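Local coordinates for DNA protection during starvation protein (Mycobacterium smegmatis, PDB 2YW6), which forms a hollow twelve-subunit shell that probably oxidises ferrous iron with hydrogen peroxide, stores it as ferric mineral and so protects DNA from hydroxyl radicals, at residues Asp19-Gln24 / Ala69-Thr74; Ser26-Leu31 / Asp136-His141; His32-His37 / Arg90-Tyr95; Glu118-Ser123 / Ala140-Leu145. One frame throughout, in Å; residues are numbered along the deposited sequence.

Interaction 1: Asp19-Gln24 / Ala69-Thr74; sequences DLLQKQ and AERIAT
Ile72 lays its CG1-CD1 arm over the backbone and CB of Leu21 and Gln22, where two long helices run nearly antiparallel, their axes 9.3 Å apart and 158° between their directions. Its CG1 rests on Leu21 CB at 3.5 Å, and the tip, CD1, comes to 3.4 Å from Gln22 N. With chi1 at -68°, CG1 lies anti to the carbonyl carbon, which carries the arm across to Leu21 and Gln22. Isoleucine suits the place because an apolar arm is what the gap between two buried helix faces accommodates. Leu21 answers in kind: its CD1 crosses the aliphatic start of Arg71, 3.5 Å from CG, while its CB takes the isoleucine arm.

Arg71 serves two environments. Its methylenes belong to the apolar layer, but the chain bends at chi2 and its guanidinium leaves the contact for Asp131 and Ser134 of the same chain and for Glu146 of a second subunit. Gln22 likewise meets Ile72 with one flank, crossing it at about a right angle, while its OE1 accepts the backbone N-H of Lys80. Glu70, beside Arg71 in sequence, is by similarity an iron ligand and faces other subunits.

The contact thus joins helix 12-41 to helix 47-75 in the ferritin-like bundle; Leu20 packs on helix 102-127, Gln24 on helix 132-155, and the loop residues Lys77 and Pro79 cover Ile72.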
# COMPACT_ATOMS: atom_id res chain seq x y z
N ASP B 19 18.28 -30.63 -19.70
CA ASP B 19 17.26 -31.36 -20.45
C ASP B 19 16.07 -31.69 -19.56
O ASP B 19 14.92 -31.48 -19.95
CB ASP B 19 17.86 -32.64 -21.03
CG ASP B 19 18.87 -32.36 -22.11
OD1 ASP B 19 19.39 -33.32 -22.71
OD2 ASP B 19 19.15 -31.17 -22.36
N LEU B 20 16.35 -32.19 -18.36
CA LEU B 20 15.30 -32.51 -17.40
C LEU B 20 14.42 -31.30 -17.19
O LEU B 20 13.19 -31.42 -17.16
CB LEU B 20 15.90 -32.90 -16.06
CG LEU B 20 16.25 -34.35 -15.78
CD1 LEU B 20 16.71 -34.47 -14.32
CD2 LEU B 20 15.04 -35.23 -16.01
N LEU B 21 15.04 -30.13 -17.04
CA LEU B 21 14.29 -28.90 -16.82
C LEU B 21 13.42 -28.49 -18.01
O LEU B 21 12.30 -28.02 -17.83
CB LEU B 21 15.22 -27.75 -16.43
CG LEU B 21 15.87 -27.89 -15.05
CD1 LEU B 21 16.84 -26.74 -14.83
CD2 LEU B 21 14.78 -27.91 -13.96
N GLN B 22 13.93 -28.69 -19.22
CA GLN B 22 13.16 -28.34 -20.41
C GLN B 22 11.84 -29.11 -20.40
O GLN B 22 10.79 -28.55 -20.74
CB GLN B 22 13.94 -28.69 -21.67
CG GLN B 22 13.17 -28.40 -22.94
CD GLN B 22 12.86 -26.92 -23.08
OE1 GLN B 22 13.77 -26.09 -23.08
NE2 GLN B 22 11.57 -26.59 -23.21
N LYS B 23 11.90 -30.38 -20.03
CA LYS B 23 10.70 -31.21 -19.95
C LYS B 23 9.74 -30.50 -18.99
O LYS B 23 8.57 -30.30 -19.30
CB LYS B 23 11.02 -32.60 -19.37
CG LYS B 23 11.37 -33.67 -20.38
CD LYS B 23 12.72 -33.42 -21.00
CE LYS B 23 13.14 -34.59 -21.87
NZ LYS B 23 14.56 -34.47 -22.30
N GLN B 24 10.26 -30.14 -17.83
CA GLN B 24 9.47 -29.47 -16.81
C GLN B 24 8.90 -28.16 -17.35
O GLN B 24 7.73 -27.85 -17.13
CB GLN B 24 10.33 -29.21 -15.57
CG GLN B 24 9.52 -28.94 -14.31
CD GLN B 24 8.87 -30.20 -13.73
OE1 GLN B 24 8.78 -31.24 -14.39
NE2 GLN B 24 8.40 -30.10 -12.49
N ALA B 69 12.83 -21.85 -16.63
CA ALA B 69 13.44 -21.34 -17.85
C ALA B 69 14.73 -20.59 -17.56
O ALA B 69 15.75 -20.81 -18.21
CB ALA B 69 12.47 -20.44 -18.60
N GLU B 70 14.71 -19.69 -16.59
CA GLU B 70 15.93 -18.96 -16.29
C GLU B 70 17.04 -19.88 -15.75
O GLU B 70 18.23 -19.55 -15.83
CB GLU B 70 15.63 -17.82 -15.33
CG GLU B 70 14.52 -16.92 -15.86
CD GLU B 70 14.61 -15.49 -15.38
OE1 GLU B 70 15.18 -15.25 -14.28
OE2 GLU B 70 14.10 -14.60 -16.09
N ARG B 71 16.66 -21.05 -15.23
CA ARG B 71 17.63 -21.99 -14.70
C ARG B 71 18.28 -22.74 -15.87
O ARG B 71 19.47 -23.08 -15.83
CB ARG B 71 16.95 -22.97 -13.73
CG ARG B 71 17.89 -23.94 -13.01
CD ARG B 71 18.99 -23.20 -12.25
NE ARG B 71 19.91 -24.11 -11.56
CZ ARG B 71 21.05 -23.74 -10.98
NH1 ARG B 71 21.43 -22.47 -11.00
NH2 ARG B 71 21.82 -24.63 -10.39
N ILE B 72 17.51 -22.99 -16.93
CA ILE B 72 18.06 -23.67 -18.10
C ILE B 72 19.11 -22.75 -18.73
O ILE B 72 20.23 -23.18 -19.01
CB ILE B 72 16.93 -24.00 -19.12
CG1 ILE B 72 16.01 -25.08 -18.54
CG2 ILE B 72 17.54 -24.45 -20.45
CD1 ILE B 72 14.80 -25.42 -19.40
N ALA B 73 18.77 -21.48 -18.91
CA ALA B 73 19.71 -20.52 -19.48
C ALA B 73 20.95 -20.38 -18.59
O ALA B 73 22.07 -20.31 -19.10
CB ALA B 73 19.04 -19.15 -19.67
N THR B 74 20.75 -20.34 -17.27
CA THR B 74 21.87 -20.20 -16.33
C THR B 74 22.80 -21.40 -16.48
O THR B 74 24.01 -21.28 -16.32
CB THR B 74 21.40 -20.12 -14.84
OG1 THR B 74 20.55 -18.99 -14.66
CG2 THR B 74 22.61 -19.99 -13.90

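Interaction 2: Ser26-Leu31 / Asp136-His141; sequences STYNDL and DLLIAH
The hydroxyl of Tyr28 is gripped by two side chains: His141 ND1, 2.7 Å from OH, and Gln24 NE2, one helical turn back along helix 12-41. Between Tyr28 and His141 the CA atoms stand 10.5 Å apart, a gap bridged by the length of the phenol and the imidazole together. Tyrosine suits it because its ring is buried between the helices while its hydroxyl delivers a polar group at the far end. Both side chains have CG anti to the carbonyl carbon (chi1 -72° for Tyr28), which sends each ring out from its helix to meet the other.

The hydroxyl reaches the imidazole at its edge, near the ring plane, and in turn ND1 lies close to the plane of the phenol. The two rings are set obliquely, their planes at 58° and their centroids 5.4 Å apart. Leu138 adds an apolar flank, its CD2 4.3 Å from Tyr28 OH. The imidazole is held on further sides: the carbonyl O of Leu137 lies 3.2 Å above one face toward the rim, Tyr64 stacks with the ring, and NE2 is hydrogen-bonded to Glu67 OE1.

Histidine fits here because it offers a nitrogen to each of two partners, and with both engaged its rotation about chi2 is fixed. The result is a buried polar chain, Gln24 to Tyr28 to His141 to Glu67, linking three helices; hydrogen bonding would offset much of the cost of burying these groups.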
# COMPACT_ATOMS: atom_id res chain seq x y z
N SER B 26 8.08 -27.29 -20.43
CA SER B 26 6.96 -27.50 -21.32
C SER B 26 5.71 -27.95 -20.57
O SER B 26 4.59 -27.58 -20.94
CB SER B 26 7.32 -28.53 -22.40
OG SER B 26 8.50 -28.13 -23.07
N THR B 27 5.89 -28.74 -19.52
CA THR B 27 4.77 -29.21 -18.71
C THR B 27 4.09 -28.04 -18.01
O THR B 27 2.86 -28.00 -17.92
CB THR B 27 5.22 -30.21 -17.64
OG1 THR B 27 5.58 -31.45 -18.26
CG2 THR B 27 4.10 -30.46 -16.62
N TYR B 28 4.89 -27.10 -17.51
CA TYR B 28 4.36 -25.93 -16.84
C TYR B 28 3.60 -25.05 -17.83
O TYR B 28 2.47 -24.64 -17.56
CB TYR B 28 5.48 -25.11 -16.20
CG TYR B 28 6.10 -25.74 -14.97
CD1 TYR B 28 7.31 -25.25 -14.44
CD2 TYR B 28 5.46 -26.78 -14.29
CE1 TYR B 28 7.86 -25.79 -13.27
CE2 TYR B 28 6.00 -27.33 -13.12
CZ TYR B 28 7.20 -26.83 -12.61
OH TYR B 28 7.73 -27.38 -11.47
N ASN B 29 4.21 -24.78 -18.98
CA ASN B 29 3.54 -23.95 -19.97
C ASN B 29 2.21 -24.58 -20.36
O ASN B 29 1.16 -23.90 -20.37
CB ASN B 29 4.41 -23.79 -21.23
CG ASN B 29 5.63 -22.92 -20.98
OD1 ASN B 29 5.66 -22.14 -20.04
ND2 ASN B 29 6.63 -23.05 -21.85
N ASP B 30 2.25 -25.87 -20.68
CA ASP B 30 1.04 -26.59 -21.05
C ASP B 30 0.07 -26.54 -19.89
O ASP B 30 -1.15 -26.42 -20.07
CB ASP B 30 1.39 -28.05 -21.39
CG ASP B 30 0.25 -28.79 -22.06
OD1 ASP B 30 -0.81 -28.17 -22.32
OD2 ASP B 30 0.40 -30.00 -22.34
N LEU B 31 0.62 -26.58 -18.67
CA LEU B 31 -0.20 -26.55 -17.47
C LEU B 31 -0.94 -25.26 -17.22
O LEU B 31 -2.15 -25.28 -16.96
CB LEU B 31 0.63 -26.88 -16.24
CG LEU B 31 -0.15 -27.07 -14.93
CD1 LEU B 31 -1.41 -27.91 -15.15
CD2 LEU B 31 0.76 -27.74 -13.92
N ASP B 136 16.24 -28.43 -5.55
CA ASP B 136 15.54 -27.68 -4.53
C ASP B 136 14.44 -26.87 -5.21
O ASP B 136 13.37 -26.66 -4.65
CB ASP B 136 16.52 -26.75 -3.81
CG ASP B 136 15.87 -25.99 -2.68
OD1 ASP B 136 15.45 -26.61 -1.68
OD2 ASP B 136 15.79 -24.75 -2.80
N LEU B 137 14.73 -26.42 -6.42
CA LEU B 137 13.78 -25.65 -7.20
C LEU B 137 12.56 -26.53 -7.44
O LEU B 137 11.42 -26.10 -7.22
CB LEU B 137 14.41 -25.27 -8.55
CG LEU B 137 13.89 -24.04 -9.30
CD1 LEU B 137 13.87 -24.35 -10.79
CD2 LEU B 137 12.51 -23.66 -8.80
N LEU B 138 12.79 -27.76 -7.88
CA LEU B 138 11.67 -28.66 -8.14
C LEU B 138 10.95 -29.10 -6.84
O LEU B 138 9.72 -29.26 -6.84
CB LEU B 138 12.14 -29.87 -8.95
CG LEU B 138 12.67 -29.61 -10.38
CD1 LEU B 138 12.66 -30.93 -11.16
CD2 LEU B 138 11.83 -28.58 -11.12
N ILE B 139 11.70 -29.28 -5.76
CA ILE B 139 11.10 -29.67 -4.49
C ILE B 139 10.15 -28.58 -3.99
O ILE B 139 9.13 -28.88 -3.37
CB ILE B 139 12.17 -29.93 -3.40
CG1 ILE B 139 13.06 -31.11 -3.82
CG2 ILE B 139 11.49 -30.19 -2.05
CD1 ILE B 139 14.15 -31.46 -2.83
N ALA B 140 10.47 -27.32 -4.27
CA ALA B 140 9.62 -26.22 -3.83
C ALA B 140 8.32 -26.19 -4.62
O ALA B 140 7.26 -25.89 -4.08
CB ALA B 140 10.35 -24.89 -3.98
N HIS B 141 8.41 -26.52 -5.90
CA HIS B 141 7.26 -26.54 -6.79
C HIS B 141 6.30 -27.68 -6.46
O HIS B 141 5.06 -27.53 -6.56
CB HIS B 141 7.72 -26.71 -8.23
CG HIS B 141 8.51 -25.55 -8.75
ND1 HIS B 141 8.99 -25.51 -10.04
CD2 HIS B 141 8.85 -24.37 -8.19
CE1 HIS B 141 9.59 -24.35 -10.25
NE2 HIS B 141 9.51 -23.64 -9.14

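Interaction 3: His32-His37 / Arg90-Tyr95; sequences HLTLKH and RTWDDY
Thr34 CG2 sits against Tyr95, 3.5 Å from both CG and CD1, and approaches the ring obliquely. The same threonine turns its hydroxyl the other way, OG1 lying 3.5 Å from Trp92 CZ2 in the plane of the indole, at its edge. At chi1 -55° the methyl stands opposite the backbone nitrogen and the hydroxyl beside it, which parts the two branches between Tyr95 and Trp92. One turn on, His37 meets the tyrosine rim to rim: His37 CD2 lies 3.6 Å from Tyr95 CD2, with the ring planes at 67°. Threonine suits the centre because it is small, with one apolar branch for the tyrosine and one polar branch for water.

That water spans the contact: it donates to Thr34 OG1 at 2.9 Å and accepts from the backbone N of Tyr95 at 3.1 Å. Thr34 OG1 also bonds to the carbonyl of Asp30. Farther out, Tyr95 OH is tied to His105 ND1, and His37 uses both ring nitrogens, NE2 with Val97 O and ND1 with Gly81 N of a neighbouring subunit, so its ring cannot readily turn. The Asp94 carboxylate bonds to Thr82 and Gly84 of that neighbour.

Segment 90-95 belongs to the long crossover joining the second and third bundle helices of the ferritin-like fold, which carries the short helix 83-89, a hallmark of Dps proteins, and here it lies against helix 12-41 at a subunit interface.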
# COMPACT_ATOMS: atom_id res chain seq x y z
N HIS B 32 -0.25 -24.12 -17.31
CA HIS B 32 -0.97 -22.88 -17.05
C HIS B 32 -1.92 -22.54 -18.20
O HIS B 32 -2.92 -21.86 -18.00
CB HIS B 32 -0.02 -21.72 -16.67
CG HIS B 32 0.88 -21.24 -17.76
ND1 HIS B 32 0.41 -20.55 -18.87
CD2 HIS B 32 2.23 -21.26 -17.89
CE1 HIS B 32 1.43 -20.17 -19.61
NE2 HIS B 32 2.55 -20.59 -19.04
N LEU B 33 -1.63 -23.03 -19.41
CA LEU B 33 -2.53 -22.80 -20.54
C LEU B 33 -3.80 -23.57 -20.23
O LEU B 33 -4.91 -23.03 -20.25
CB LEU B 33 -1.93 -23.36 -21.84
CG LEU B 33 -0.75 -22.63 -22.49
CD1 LEU B 33 -0.19 -23.52 -23.60
CD2 LEU B 33 -1.20 -21.27 -23.02
N THR B 34 -3.63 -24.85 -19.93
CA THR B 34 -4.76 -25.72 -19.60
C THR B 34 -5.55 -25.15 -18.41
O THR B 34 -6.78 -25.02 -18.49
CB THR B 34 -4.27 -27.12 -19.27
OG1 THR B 34 -3.48 -27.61 -20.35
CG2 THR B 34 -5.44 -28.06 -19.03
N LEU B 35 -4.85 -24.81 -17.33
CA LEU B 35 -5.47 -24.23 -16.13
C LEU B 35 -6.42 -23.12 -16.54
O LEU B 35 -7.56 -23.06 -16.11
CB LEU B 35 -4.41 -23.63 -15.19
CG LEU B 35 -3.98 -24.34 -13.90
CD1 LEU B 35 -4.94 -25.48 -13.54
CD2 LEU B 35 -2.56 -24.84 -14.07
N LYS B 36 -5.91 -22.23 -17.38
CA LYS B 36 -6.70 -21.10 -17.87
C LYS B 36 -7.88 -21.58 -18.70
O LYS B 36 -8.99 -21.06 -18.56
CB LYS B 36 -5.81 -20.17 -18.70
CG LYS B 36 -5.94 -18.71 -18.32
CD LYS B 36 -5.55 -18.49 -16.88
CE LYS B 36 -5.71 -17.02 -16.50
NZ LYS B 36 -7.11 -16.61 -16.65
N HIS B 37 -7.64 -22.57 -19.55
CA HIS B 37 -8.68 -23.14 -20.40
C HIS B 37 -9.89 -23.61 -19.59
O HIS B 37 -11.03 -23.34 -19.96
CB HIS B 37 -8.15 -24.34 -21.21
CG HIS B 37 -9.20 -25.01 -22.05
ND1 HIS B 37 -9.55 -24.55 -23.31
CD2 HIS B 37 -10.00 -26.07 -21.80
CE1 HIS B 37 -10.53 -25.30 -23.78
NE2 HIS B 37 -10.82 -26.23 -22.89
N ARG B 90 5.68 -32.27 -24.87
CA ARG B 90 4.45 -32.82 -24.33
C ARG B 90 4.35 -34.33 -24.42
O ARG B 90 4.82 -34.96 -25.38
CB ARG B 90 3.24 -32.19 -25.02
CG ARG B 90 2.49 -33.12 -25.98
CD ARG B 90 1.48 -32.37 -26.84
NE ARG B 90 0.58 -31.55 -26.04
CZ ARG B 90 -0.47 -30.90 -26.54
NH1 ARG B 90 -0.75 -30.98 -27.83
NH2 ARG B 90 -1.25 -30.18 -25.74
N THR B 91 3.73 -34.92 -23.41
CA THR B 91 3.49 -36.35 -23.36
C THR B 91 2.01 -36.48 -23.08
O THR B 91 1.32 -37.30 -23.69
CB THR B 91 4.29 -37.03 -22.23
OG1 THR B 91 5.69 -36.95 -22.51
CG2 THR B 91 3.89 -38.50 -22.12
N TRP B 92 1.52 -35.66 -22.15
CA TRP B 92 0.10 -35.67 -21.83
C TRP B 92 -0.62 -34.98 -22.99
O TRP B 92 -0.52 -33.77 -23.17
CB TRP B 92 -0.16 -35.00 -20.45
CG TRP B 92 -0.89 -33.64 -20.42
CD1 TRP B 92 -2.11 -33.33 -20.97
CD2 TRP B 92 -0.44 -32.45 -19.74
NE1 TRP B 92 -2.44 -32.02 -20.68
CE2 TRP B 92 -1.44 -31.46 -19.93
CE3 TRP B 92 0.70 -32.12 -19.00
CZ2 TRP B 92 -1.33 -30.17 -19.40
CZ3 TRP B 92 0.81 -30.84 -18.47
CH2 TRP B 92 -0.20 -29.88 -18.68
N ASP B 93 -1.29 -35.80 -23.79
CA ASP B 93 -2.05 -35.38 -24.97
C ASP B 93 -2.37 -33.89 -25.06
O ASP B 93 -1.48 -33.06 -25.21
CB ASP B 93 -3.34 -36.19 -25.02
CG ASP B 93 -4.07 -36.21 -23.69
OD1 ASP B 93 -4.69 -35.19 -23.33
OD2 ASP B 93 -4.01 -37.25 -23.00
N ASP B 94 -3.66 -33.55 -24.99
CA ASP B 94 -4.11 -32.16 -25.05
C ASP B 94 -5.47 -32.11 -24.37
O ASP B 94 -6.40 -32.78 -24.81
CB ASP B 94 -4.21 -31.70 -26.52
CG ASP B 94 -4.57 -30.22 -26.66
OD1 ASP B 94 -5.75 -29.86 -26.44
OD2 ASP B 94 -3.67 -29.42 -26.98
N TYR B 95 -5.56 -31.33 -23.29
CA TYR B 95 -6.81 -31.23 -22.53
C TYR B 95 -7.97 -31.14 -23.49
O TYR B 95 -8.07 -30.21 -24.28
CB TYR B 95 -6.79 -30.01 -21.60
CG TYR B 95 -7.85 -30.05 -20.50
CD1 TYR B 95 -7.63 -30.77 -19.32
CD2 TYR B 95 -9.05 -29.36 -20.64
CE1 TYR B 95 -8.59 -30.80 -18.30
CE2 TYR B 95 -10.02 -29.38 -19.63
CZ TYR B 95 -9.77 -30.10 -18.46
OH TYR B 95 -10.69 -30.06 -17.43
O HOH W 1 -3.40 -29.12 -22.86

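Interaction 4: Glu118-Ser123 / Ala140-Leu145; sequences EDTRKS and AHAGEL
At chi1 -57° Thr120 places its hydroxyl opposite the carbonyl carbon and its methyl opposite the backbone nitrogen; that turns CG2 to Ala142 and leaves OG1 on the Leu145 side. This is the close packing inside an alpha-helical hairpin, helices 102-127 and 132-155, which form the second half of the ferritin-like four-helix bundle. The CA atoms of Thr120 and Ala142 are 6.7 Å apart, and small residues suit so near an approach: Thr120 CG2 meets Ala142 CB at 4.1 Å, methyl to methyl, with little side chain between the backbones.

The threonine hydroxyl is buried yet well provided for. OG1 bonds to the carbonyl of Val116, one turn earlier in its own helix, and to NE2 of Gln24 on helix 12-41. Threonine suits the place because one branch packs as a methyl while the other joins a polar network. Ala142 also packs on Ile124 and on Val133 of a neighbouring subunit.

Arg121 reaches across to the partner helix, where its NH2 forms a salt bridge with OE2 of Glu146, the residue following Leu145. The arginine side chain also packs on Val133 of that neighbouring subunit, carrying this edge of the hairpin into the shell interface. Leu145, one turn beyond Ala142, completes the seam: its CD2 lies 4.3 Å from Thr120 OG1.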
# COMPACT_ATOMS: atom_id res chain seq x y z
N GLU B 118 3.86 -36.91 -10.55
CA GLU B 118 4.70 -38.09 -10.73
C GLU B 118 5.97 -37.72 -11.50
O GLU B 118 7.08 -38.12 -11.12
CB GLU B 118 3.96 -39.19 -11.49
CG GLU B 118 4.75 -40.48 -11.54
CD GLU B 118 4.06 -41.56 -12.34
OE1 GLU B 118 4.58 -42.69 -12.38
OE2 GLU B 118 3.00 -41.27 -12.93
N ASP B 119 5.81 -36.94 -12.56
CA ASP B 119 6.96 -36.51 -13.35
C ASP B 119 7.92 -35.64 -12.54
O ASP B 119 9.14 -35.70 -12.73
CB ASP B 119 6.51 -35.72 -14.58
CG ASP B 119 5.97 -36.61 -15.67
OD1 ASP B 119 5.51 -36.08 -16.72
OD2 ASP B 119 6.00 -37.85 -15.48
N THR B 120 7.37 -34.83 -11.64
CA THR B 120 8.20 -33.96 -10.83
C THR B 120 8.99 -34.77 -9.80
O THR B 120 10.15 -34.48 -9.52
CB THR B 120 7.36 -32.88 -10.13
OG1 THR B 120 6.64 -32.13 -11.12
CG2 THR B 120 8.26 -31.92 -9.33
N ARG B 121 8.36 -35.80 -9.24
CA ARG B 121 9.03 -36.65 -8.27
C ARG B 121 10.25 -37.33 -8.88
O ARG B 121 11.33 -37.34 -8.28
CB ARG B 121 8.06 -37.71 -7.74
CG ARG B 121 6.96 -37.15 -6.88
CD ARG B 121 7.49 -36.68 -5.54
NE ARG B 121 6.40 -36.35 -4.63
CZ ARG B 121 6.55 -36.26 -3.32
NH1 ARG B 121 7.75 -36.48 -2.79
NH2 ARG B 121 5.52 -35.97 -2.54
N LYS B 122 10.09 -37.88 -10.08
CA LYS B 122 11.19 -38.56 -10.77
C LYS B 122 12.39 -37.62 -10.93
O LYS B 122 13.51 -37.96 -10.55
CB LYS B 122 10.76 -39.03 -12.16
CG LYS B 122 9.58 -39.99 -12.20
CD LYS B 122 9.23 -40.32 -13.65
CE LYS B 122 7.95 -41.15 -13.77
NZ LYS B 122 7.53 -41.32 -15.20
N SER B 123 12.14 -36.44 -11.50
CA SER B 123 13.18 -35.44 -11.71
C SER B 123 13.89 -35.08 -10.43
O SER B 123 15.13 -34.96 -10.42
CB SER B 123 12.59 -34.19 -12.38
OG SER B 123 12.07 -34.46 -13.66
N ALA B 140 10.47 -27.32 -4.27
CA ALA B 140 9.62 -26.22 -3.83
C ALA B 140 8.32 -26.19 -4.62
O ALA B 140 7.26 -25.89 -4.08
CB ALA B 140 10.35 -24.89 -3.98
N HIS B 141 8.41 -26.52 -5.90
CA HIS B 141 7.26 -26.54 -6.79
C HIS B 141 6.30 -27.68 -6.46
O HIS B 141 5.06 -27.53 -6.56
CB HIS B 141 7.72 -26.71 -8.23
CG HIS B 141 8.51 -25.55 -8.75
ND1 HIS B 141 8.99 -25.51 -10.04
CD2 HIS B 141 8.85 -24.37 -8.19
CE1 HIS B 141 9.59 -24.35 -10.25
NE2 HIS B 141 9.51 -23.64 -9.14
N ALA B 142 6.88 -28.83 -6.11
CA ALA B 142 6.12 -30.02 -5.79
C ALA B 142 5.16 -29.77 -4.64
O ALA B 142 4.06 -30.32 -4.62
CB ALA B 142 7.07 -31.15 -5.46
N GLY B 143 5.58 -28.95 -3.68
CA GLY B 143 4.73 -28.64 -2.54
C GLY B 143 3.41 -28.01 -2.97
O GLY B 143 2.33 -28.43 -2.52
N GLU B 144 3.48 -27.01 -3.84
CA GLU B 144 2.29 -26.33 -4.32
C GLU B 144 1.53 -27.19 -5.33
O GLU B 144 0.30 -27.26 -5.26
CB GLU B 144 2.67 -24.98 -4.93
CG GLU B 144 3.24 -24.02 -3.90
CD GLU B 144 2.20 -23.60 -2.88
OE1 GLU B 144 2.56 -22.96 -1.87
OE2 GLU B 144 1.01 -23.90 -3.08
N LEU B 145 2.24 -27.84 -6.24
CA LEU B 145 1.60 -28.73 -7.21
C LEU B 145 0.74 -29.77 -6.51
O LEU B 145 -0.37 -30.04 -6.93
CB LEU B 145 2.63 -29.45 -8.07
CG LEU B 145 3.14 -28.81 -9.37
CD1 LEU B 145 2.49 -27.43 -9.56
CD2 LEU B 145 4.66 -28.73 -9.33

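In the fold
All four contacts are largely buried, but they differ in depth. Interaction 2 lies nearest the chain's centre and depends on a polar bond; interaction 4, about 7 Å from it between centres, shares His141 and is wholly van der Waals. Interaction 1, at one end of the bundle, is apolar with arginine and glutamine reaching outward. Interaction 3 alone involves a loop and a bridging water, and adds aromatic rims; it and interaction 1 both touch the same third subunit. Interactions 1, 2 and 3 follow one another along helix 12-41. Gln24 of interaction 1 touches both interaction 2 and interaction 4. Trp92 of interaction 3 packs on Leu31 and Asp30.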